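Local coordinates for protein diaminopimelate decarboxylase (PDB 1TWI) that catalyses the pyridoxal-phosphate-dependent decarboxylation of meso-diaminopimelate to L-lysine, the last step of lysine biosynthesis, and works as a homodimer, at residues V204-T216 and I242-Y255. Residues are numbered along the deposited sequence; the frame is centred on the assembly and turned at random.
Sequences VVGVHCHIGSQLT and IEDVNLGGGLGIPY. With PLP (pyridoxal-5'-phosphate), chain E.
V207 and V245 pair in parallel between strands 204-208 and 244-246, whose axes approach to 4.8 Å at an angle of 25°. V207 N bonds to D244 O, V207 O takes N246 N, and C209 N reaches N246 O. On one face, V207 CG2 meets V245 CG2 at 4.0 Å. On the other, H208 and N246 lie side by side, with ring and amide planes nearly perpendicular (89°). N246 OD1 accepts G248 N at 2.9 Å, an Asx turn at the start of the glycine run. H208 NE2 and N246 ND2 both bond to the carboxylate of E290.

The imidazole of H210 stacks on the cofactor ring. With CG anti to the backbone N (chi1 172°), one face of the imidazole lies against the pyridine, with PLP C2 3.4 Å from the H210 ring plane and over its centre. G249 N donates to H210 ND1 at 3.0 Å, in the ring plane, which fixes the ring's rotation. Beyond it, G250 N bonds to phosphate oxygen O3P of PLP, and S213 OG bonds to O1P, modelled as unusually short. L215 N to G250 O, at 3.0 Å and nearly straight, ties the loop after strand 204-208 to the glycine loop after 244-246.

Helix 219-237 completes this beta-alpha-beta unit of the TIM-type barrel and packs on C209 and L247. Strand 153-160 flanks 204-208, and strand 286-289 flanks 244-246.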
loop_
_atom_site.group_PDB
_atom_site.type_symbol
_atom_site.label_atom_id
_atom_site.label_comp_id
_atom_site.label_asym_id
_atom_site.label_seq_id
_atom_site.Cartn_x
_atom_site.Cartn_y
_atom_site.Cartn_z
ATOM N N VAL A 204 -34.114 -9.749 -11.298
ATOM C CA VAL A 204 -33.986 -8.469 -10.569
ATOM C C VAL A 204 -34.419 -8.651 -9.134
ATOM O O VAL A 204 -35.601 -8.935 -8.900
ATOM C CB VAL A 204 -34.881 -7.363 -11.234
ATOM C CG1 VAL A 204 -34.768 -6.038 -10.423
ATOM C CG2 VAL A 204 -34.394 -7.094 -12.677
ATOM N N VAL A 205 -33.507 -8.482 -8.175
ATOM C CA VAL A 205 -33.853 -8.671 -6.753
ATOM C C VAL A 205 -33.589 -7.456 -5.803
ATOM O O VAL A 205 -33.941 -7.517 -4.636
ATOM C CB VAL A 205 -33.078 -9.869 -6.073
ATOM C CG1 VAL A 205 -33.460 -11.220 -6.692
ATOM C CG2 VAL A 205 -31.569 -9.616 -6.143
ATOM N N GLY A 206 -32.973 -6.377 -6.264
ATOM C CA GLY A 206 -32.785 -5.275 -5.328
ATOM C C GLY A 206 -32.013 -4.091 -5.850
ATOM O O GLY A 206 -31.624 -4.050 -7.044
ATOM N N VAL A 207 -31.818 -3.095 -4.985
ATOM C CA VAL A 207 -31.005 -1.919 -5.327
ATOM C C VAL A 207 -29.977 -1.820 -4.160
ATOM O O VAL A 207 -30.252 -2.247 -3.044
ATOM C CB VAL A 207 -31.865 -0.618 -5.401
ATOM C CG1 VAL A 207 -32.846 -0.669 -6.637
ATOM C CG2 VAL A 207 -32.666 -0.488 -4.117
ATOM N N HIS A 208 -28.819 -1.264 -4.446
ATOM C CA HIS A 208 -27.713 -1.144 -3.489
ATOM C C HIS A 208 -27.161 0.275 -3.610
ATOM O O HIS A 208 -27.270 0.941 -4.674
ATOM C CB HIS A 208 -26.621 -2.160 -3.889
ATOM C CG HIS A 208 -25.288 -1.919 -3.251
ATOM N ND1 HIS A 208 -24.281 -1.222 -3.872
ATOM C CD2 HIS A 208 -24.789 -2.303 -2.050
ATOM C CE1 HIS A 208 -23.212 -1.197 -3.090
ATOM N NE2 HIS A 208 -23.494 -1.852 -1.974
ATOM N N CYS A 209 -26.573 0.767 -2.514
ATOM C CA CYS A 209 -25.954 2.085 -2.538
ATOM C C CYS A 209 -24.915 2.052 -1.402
ATOM O O CYS A 209 -25.131 1.453 -0.340
ATOM C CB CYS A 209 -27.007 3.173 -2.259
ATOM S SG CYS A 209 -26.331 4.824 -2.295
ATOM N N HIS A 210 -23.770 2.644 -1.662
ATOM C CA HIS A 210 -22.722 2.715 -0.674
ATOM C C HIS A 210 -22.165 4.094 -0.920
ATOM O O HIS A 210 -21.720 4.430 -2.052
ATOM C CB HIS A 210 -21.639 1.692 -0.928
ATOM C CG HIS A 210 -20.466 1.892 -0.036
ATOM N ND1 HIS A 210 -20.512 1.590 1.311
ATOM C CD2 HIS A 210 -19.246 2.434 -0.276
ATOM C CE1 HIS A 210 -19.367 1.942 1.865
ATOM N NE2 HIS A 210 -18.583 2.460 0.921
ATOM N N ILE A 211 -22.194 4.919 0.120
ATOM C CA ILE A 211 -21.810 6.301 -0.073
ATOM C C ILE A 211 -20.473 6.816 0.391
ATOM O O ILE A 211 -20.118 7.935 0.047
ATOM C CB ILE A 211 -22.885 7.226 0.534
ATOM C CG1 ILE A 211 -22.971 7.005 2.057
ATOM C CG2 ILE A 211 -24.223 6.949 -0.090
ATOM C CD1 ILE A 211 -23.988 7.914 2.771
ATOM N N GLY A 212 -19.702 6.037 1.154
ATOM C CA GLY A 212 -18.440 6.580 1.619
ATOM C C GLY A 212 -17.997 5.781 2.822
ATOM O O GLY A 212 -18.613 4.743 3.127
ATOM N N SER A 213 -16.976 6.257 3.532
ATOM C CA SER A 213 -16.431 5.492 4.648
ATOM C C SER A 213 -15.951 6.425 5.760
ATOM O O SER A 213 -15.642 7.596 5.513
ATOM C CB SER A 213 -15.268 4.612 4.139
ATOM O OG SER A 213 -14.829 3.610 5.089
ATOM N N GLN A 214 -15.931 5.882 6.971
ATOM C CA GLN A 214 -15.558 6.593 8.189
ATOM C C GLN A 214 -16.392 7.877 8.305
ATOM O O GLN A 214 -15.859 8.986 8.498
ATOM C CB GLN A 214 -14.024 6.868 8.200
ATOM C CG GLN A 214 -13.512 7.649 9.418
ATOM C CD GLN A 214 -13.878 7.000 10.770
ATOM O OE1 GLN A 214 -13.878 7.676 11.849
ATOM N NE2 GLN A 214 -14.158 5.710 10.739
ATOM N N LEU A 215 -17.710 7.706 8.197
ATOM C CA LEU A 215 -18.687 8.797 8.285
ATOM C C LEU A 215 -19.193 8.760 9.732
ATOM O O LEU A 215 -19.813 7.764 10.164
ATOM C CB LEU A 215 -19.861 8.537 7.340
ATOM C CG LEU A 215 -19.421 8.399 5.866
ATOM C CD1 LEU A 215 -20.613 8.235 4.974
ATOM C CD2 LEU A 215 -18.666 9.651 5.472
ATOM N N THR A 216 -18.903 9.830 10.467
ATOM C CA THR A 216 -19.273 9.924 11.871
ATOM C C THR A 216 -20.413 10.940 12.072
ATOM O O THR A 216 -20.449 11.640 13.072
ATOM C CB THR A 216 -18.049 10.387 12.746
ATOM O OG1 THR A 216 -17.514 11.594 12.195
ATOM C CG2 THR A 216 -16.936 9.325 12.741
ATOM N N ILE A 242 -39.136 -4.218 -5.769
ATOM C CA ILE A 242 -37.789 -4.466 -5.227
ATOM C C ILE A 242 -37.795 -5.359 -3.958
ATOM O O ILE A 242 -38.357 -4.989 -2.943
ATOM C CB ILE A 242 -37.150 -3.081 -4.929
ATOM C CG1 ILE A 242 -36.922 -2.342 -6.248
ATOM C CG2 ILE A 242 -35.786 -3.247 -4.174
ATOM C CD1 ILE A 242 -35.897 -3.153 -7.176
ATOM N N GLU A 243 -37.131 -6.515 -3.998
ATOM C CA GLU A 243 -37.116 -7.423 -2.843
ATOM C C GLU A 243 -36.139 -7.066 -1.737
ATOM O O GLU A 243 -36.416 -7.300 -0.538
ATOM C CB GLU A 243 -36.818 -8.868 -3.325
ATOM C CG GLU A 243 -37.950 -9.379 -4.227
ATOM C CD GLU A 243 -37.619 -10.629 -5.011
ATOM O OE1 GLU A 243 -36.742 -11.414 -4.547
ATOM O OE2 GLU A 243 -38.251 -10.835 -6.099
ATOM N N ASP A 244 -35.006 -6.482 -2.133
ATOM C CA ASP A 244 -33.904 -6.142 -1.232
ATOM C C ASP A 244 -33.442 -4.711 -1.402
ATOM O O ASP A 244 -33.268 -4.263 -2.532
ATOM C CB ASP A 244 -32.591 -6.915 -1.556
ATOM C CG ASP A 244 -32.660 -8.426 -1.330
ATOM O OD1 ASP A 244 -33.565 -8.894 -0.616
ATOM O OD2 ASP A 244 -31.751 -9.152 -1.858
ATOM N N VAL A 245 -33.214 -4.017 -0.297
ATOM C CA VAL A 245 -32.591 -2.694 -0.327
ATOM C C VAL A 245 -31.312 -2.876 0.507
ATOM O O VAL A 245 -31.341 -3.284 1.667
ATOM C CB VAL A 245 -33.494 -1.596 0.270
ATOM C CG1 VAL A 245 -32.658 -0.322 0.504
ATOM C CG2 VAL A 245 -34.615 -1.278 -0.748
ATOM N N ASN A 246 -30.168 -2.608 -0.112
ATOM C CA ASN A 246 -28.872 -2.790 0.565
ATOM C C ASN A 246 -28.291 -1.396 0.644
ATOM O O ASN A 246 -28.061 -0.758 -0.398
ATOM C CB ASN A 246 -28.018 -3.750 -0.301
ATOM C CG ASN A 246 -26.598 -3.965 0.236
ATOM O OD1 ASN A 246 -26.068 -3.160 1.024
ATOM N ND2 ASN A 246 -25.954 -5.056 -0.234
ATOM N N LEU A 247 -28.099 -0.890 1.871
ATOM C CA LEU A 247 -27.607 0.470 1.999
ATOM C C LEU A 247 -26.110 0.613 2.200
ATOM O O LEU A 247 -25.611 1.697 2.528
ATOM C CB LEU A 247 -28.408 1.217 3.102
ATOM C CG LEU A 247 -29.931 1.305 2.765
ATOM C CD1 LEU A 247 -30.740 1.782 4.028
ATOM C CD2 LEU A 247 -30.183 2.290 1.603
ATOM N N GLY A 248 -25.355 -0.469 1.951
ATOM C CA GLY A 248 -23.893 -0.316 2.002
ATOM C C GLY A 248 -23.310 -0.202 3.402
ATOM O O GLY A 248 -23.965 -0.537 4.409
ATOM N N GLY A 249 -22.074 0.261 3.491
ATOM C CA GLY A 249 -21.463 0.392 4.799
ATOM C C GLY A 249 -21.077 1.851 5.037
ATOM O O GLY A 249 -21.797 2.799 4.614
ATOM N N GLY A 250 -19.973 2.047 5.738
ATOM C CA GLY A 250 -19.477 3.384 5.959
ATOM C C GLY A 250 -19.595 3.951 7.376
ATOM O O GLY A 250 -19.026 5.028 7.590
ATOM N N LEU A 251 -20.319 3.302 8.316
ATOM C CA LEU A 251 -20.376 3.888 9.687
ATOM C C LEU A 251 -18.939 4.085 10.247
ATOM O O LEU A 251 -18.134 3.150 10.242
ATOM C CB LEU A 251 -21.140 2.981 10.681
ATOM C CG LEU A 251 -21.367 3.607 12.069
ATOM C CD1 LEU A 251 -22.312 4.847 11.879
ATOM C CD2 LEU A 251 -22.118 2.572 13.013
ATOM N N GLY A 252 -18.640 5.287 10.744
ATOM C CA GLY A 252 -17.313 5.592 11.267
ATOM C C GLY A 252 -17.049 4.987 12.637
ATOM O O GLY A 252 -17.991 4.718 13.360
ATOM N N ILE A 253 -15.788 4.748 12.979
ATOM C CA ILE A 253 -15.477 4.174 14.272
ATOM C C ILE A 253 -14.692 5.237 15.079
ATOM O O ILE A 253 -14.114 6.175 14.513
ATOM C CB ILE A 253 -14.663 2.825 14.124
ATOM C CG1 ILE A 253 -13.262 3.095 13.568
ATOM C CG2 ILE A 253 -15.451 1.843 13.244
ATOM C CD1 ILE A 253 -12.114 3.035 14.687
ATOM N N PRO A 254 -14.653 5.103 16.410
ATOM C CA PRO A 254 -13.931 6.136 17.176
ATOM C C PRO A 254 -12.382 6.104 17.210
ATOM O O PRO A 254 -11.794 5.645 18.188
ATOM C CB PRO A 254 -14.588 6.025 18.580
ATOM C CG PRO A 254 -14.902 4.510 18.709
ATOM C CD PRO A 254 -15.241 4.056 17.277
ATOM N N TYR A 255 -11.727 6.588 16.146
ATOM C CA TYR A 255 -10.289 6.611 16.159
ATOM C C TYR A 255 -9.846 7.613 17.241
ATOM O O TYR A 255 -8.899 7.337 17.957
ATOM C CB TYR A 255 -9.729 7.052 14.809
ATOM C CG TYR A 255 -9.820 5.952 13.780
ATOM C CD1 TYR A 255 -9.013 4.795 13.863
ATOM C CD2 TYR A 255 -10.748 6.053 12.747
ATOM C CE1 TYR A 255 -9.138 3.751 12.902
ATOM C CE2 TYR A 255 -10.899 5.007 11.791
ATOM C CZ TYR A 255 -10.085 3.873 11.879
ATOM O OH TYR A 255 -10.213 2.894 10.902
HETATM N N1 PLP E . -19.728 -1.646 0.729
HETATM C C2 PLP E . -18.978 -1.186 -0.339
HETATM C C2A PLP E . -19.646 -1.257 -1.733
HETATM C C3 PLP E . -17.689 -0.731 -0.074
HETATM O O3 PLP E . -16.980 -0.288 -1.145
HETATM C C4 PLP E . -17.144 -0.675 1.182
HETATM C C4A PLP E . -15.684 -0.139 1.364
HETATM O O4A PLP E . -15.029 -0.045 0.374
HETATM C C5 PLP E . -17.904 -1.138 2.279
HETATM C C6 PLP E . -19.183 -1.597 2.008
HETATM C C5A PLP E . -17.476 -1.152 3.740
HETATM O O4P PLP E . -17.137 0.174 4.222
HETATM P P PLP E . -16.788 0.436 5.746
HETATM O O1P PLP E . -16.489 1.879 5.784
HETATM O O2P PLP E . -15.574 -0.402 6.029
HETATM O O3P PLP E . -17.952 0.075 6.554
HETATM O O HOH W 1 -36.883 -7.177 -6.932
HETATM O O HOH W 2 -37.627 -11.059 -8.769
HETATM O O HOH W 3 -23.114 3.542 2.503
HETATM O O HOH W 4 -16.310 3.331 7.975
#